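PDB 1QNN: superoxide dismutase [Mn/Fe] from Porphyromonas gingivalis, which catalyses the dismutation of superoxide radicals into oxygen and hydrogen peroxide through cyclic reduction and oxidation of one bound iron or manganese ion per subunit. Local coordinates for residues A[52-57]-A[144-149]. Residues are numbered along the deposited sequence; the frame is centred on the assembly and turned at random.
Sequences DLNTIV and NPVRKG
The guanidinium of Arg147 meets Val57 O at its edge, nearly in its own plane, while the side chain of Phe65, from helix 62-79, also touches that of Arg147. Arg147 NH1 donates to Val57 O over 2.8 Å with an N-H...O angle of 151°, although the donor stands above the carbonyl plane. Arginine suits the place by its length: CG runs anti to the backbone N (chi1 -176°) and the chain then bends at chi2, carrying CD past the same oxygen before the planar end reaches it. NH1 also makes a weak hydrogen bond to Ser60 O, just beyond helix 53-59.

Beside this polar link the two valines cross at about a right angle, Val57 CG1 pressing on Val146 CG2 at 3.3 Å, closer than normal for two methyls. Short, branched side chains fit such a close approach of two backbones. Val57 CG1 also reaches Asn144 CB at 4.3 Å, and at the exposed border Asn54 OD1 lies 3.9 Å from Val146 CG1.

The short helix of the alpha-hairpin domain is thereby joined to the 3-10 turn between strands 134-140 and 151-157 of the C-terminal domain. A buried apolar pair supplies the packing, and a charged donor, probably strengthened by the carbonyl dipoles at the helix's C-terminal end, adds a directional link consistent with a defined placement of the two pieces.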
loop_
_atom_site.group_PDB
_atom_site.type_symbol
_atom_site.label_atom_id
_atom_site.label_comp_id
_atom_site.label_asym_id
_atom_site.label_seq_id
_atom_site.Cartn_x
_atom_site.Cartn_y
_atom_site.Cartn_z
ATOM N N ASP A 52 -32.621 -22.296 -17.933
ATOM C CA ASP A 52 -31.451 -22.590 -17.115
ATOM C C ASP A 52 -30.537 -21.363 -17.205
ATOM O O ASP A 52 -30.629 -20.588 -18.153
ATOM C CB ASP A 52 -30.733 -23.851 -17.611
ATOM C CG ASP A 52 -30.215 -23.716 -19.031
ATOM O OD1 ASP A 52 -29.115 -23.158 -19.207
ATOM O OD2 ASP A 52 -30.897 -24.178 -19.970
ATOM N N LEU A 53 -29.670 -21.182 -16.216
ATOM C CA LEU A 53 -28.782 -20.020 -16.178
ATOM C C LEU A 53 -27.990 -19.754 -17.460
ATOM O O LEU A 53 -27.921 -18.619 -17.934
ATOM C CB LEU A 53 -27.819 -20.147 -14.991
ATOM C CG LEU A 53 -27.035 -18.886 -14.593
ATOM C CD1 LEU A 53 -27.987 -17.770 -14.237
ATOM C CD2 LEU A 53 -26.122 -19.212 -13.420
ATOM N N ASN A 54 -27.386 -20.785 -18.029
ATOM C CA ASN A 54 -26.605 -20.589 -19.242
ATOM C C ASN A 54 -27.412 -20.011 -20.398
ATOM O O ASN A 54 -26.913 -19.173 -21.154
ATOM C CB ASN A 54 -25.956 -21.904 -19.663
ATOM C CG ASN A 54 -24.628 -22.129 -18.979
ATOM O OD1 ASN A 54 -23.624 -22.419 -19.623
ATOM N ND2 ASN A 54 -24.612 -21.987 -17.661
ATOM N N THR A 55 -28.658 -20.451 -20.531
ATOM C CA THR A 55 -29.512 -19.960 -21.606
ATOM C C THR A 55 -29.798 -18.478 -21.397
ATOM O O THR A 55 -29.827 -17.705 -22.352
ATOM C CB THR A 55 -30.862 -20.737 -21.673
ATOM O OG1 THR A 55 -30.626 -22.059 -22.162
ATOM C CG2 THR A 55 -31.847 -20.037 -22.615
ATOM N N ILE A 56 -29.997 -18.075 -20.146
ATOM C CA ILE A 56 -30.284 -16.679 -19.854
ATOM C C ILE A 56 -29.092 -15.804 -20.235
ATOM O O ILE A 56 -29.245 -14.772 -20.885
ATOM C CB ILE A 56 -30.603 -16.465 -18.357
ATOM C CG1 ILE A 56 -31.763 -17.369 -17.924
ATOM C CG2 ILE A 56 -30.932 -14.987 -18.114
ATOM C CD1 ILE A 56 -32.135 -17.222 -16.450
ATOM N N VAL A 57 -27.899 -16.235 -19.855
ATOM C CA VAL A 57 -26.702 -15.470 -20.155
ATOM C C VAL A 57 -26.481 -15.341 -21.654
ATOM O O VAL A 57 -26.033 -14.298 -22.142
ATOM C CB VAL A 57 -25.466 -16.111 -19.494
ATOM C CG1 VAL A 57 -24.222 -15.304 -19.816
ATOM C CG2 VAL A 57 -25.670 -16.177 -17.980
ATOM N N ASN A 144 -19.443 -12.747 -20.084
ATOM C CA ASN A 144 -19.041 -14.145 -19.936
ATOM C C ASN A 144 -18.990 -14.774 -21.331
ATOM O O ASN A 144 -19.886 -14.563 -22.147
ATOM C CB ASN A 144 -20.024 -14.922 -19.055
ATOM C CG ASN A 144 -19.492 -16.291 -18.658
ATOM O OD1 ASN A 144 -18.976 -16.477 -17.553
ATOM N ND2 ASN A 144 -19.609 -17.254 -19.562
ATOM N N PRO A 145 -17.937 -15.556 -21.617
ATOM C CA PRO A 145 -17.764 -16.213 -22.922
ATOM C C PRO A 145 -18.906 -17.101 -23.430
ATOM O O PRO A 145 -19.000 -17.343 -24.638
ATOM C CB PRO A 145 -16.455 -16.990 -22.765
ATOM C CG PRO A 145 -15.743 -16.305 -21.629
ATOM C CD PRO A 145 -16.830 -15.869 -20.697
ATOM N N VAL A 146 -19.777 -17.588 -22.543
ATOM C CA VAL A 146 -20.885 -18.435 -23.005
ATOM C C VAL A 146 -21.774 -17.662 -23.974
ATOM O O VAL A 146 -22.467 -18.254 -24.807
ATOM C CB VAL A 146 -21.778 -18.947 -21.848
ATOM C CG1 VAL A 146 -20.987 -19.848 -20.945
ATOM C CG2 VAL A 146 -22.374 -17.784 -21.089
ATOM N N ARG A 147 -21.752 -16.336 -23.865
ATOM C CA ARG A 147 -22.555 -15.494 -24.742
ATOM C C ARG A 147 -22.044 -15.609 -26.173
ATOM O O ARG A 147 -22.775 -15.347 -27.129
ATOM C CB ARG A 147 -22.498 -14.043 -24.279
ATOM C CG ARG A 147 -23.374 -13.117 -25.086
ATOM C CD ARG A 147 -24.147 -12.174 -24.183
ATOM N NE ARG A 147 -25.117 -11.380 -24.933
ATOM C CZ ARG A 147 -26.429 -11.404 -24.724
ATOM N NH1 ARG A 147 -26.945 -12.185 -23.783
ATOM N NH2 ARG A 147 -27.228 -10.639 -25.459
ATOM N N LYS A 148 -20.780 -16.005 -26.308
ATOM C CA LYS A 148 -20.149 -16.183 -27.611
ATOM C C LYS A 148 -20.122 -17.670 -27.988
ATOM O O LYS A 148 -19.476 -18.061 -28.957
ATOM C CB LYS A 148 -18.714 -15.646 -27.589
ATOM C CG LYS A 148 -18.605 -14.138 -27.462
ATOM C CD LYS A 148 -18.062 -13.730 -26.097
ATOM C CE LYS A 148 -18.785 -12.492 -25.549
ATOM N NZ LYS A 148 -18.982 -12.542 -24.063
ATOM N N GLY A 149 -20.818 -18.496 -27.215
ATOM C CA GLY A 149 -20.844 -19.918 -27.502
ATOM C C GLY A 149 -19.568 -20.617 -27.075
ATOM O O GLY A 149 -19.313 -21.767 -27.455
#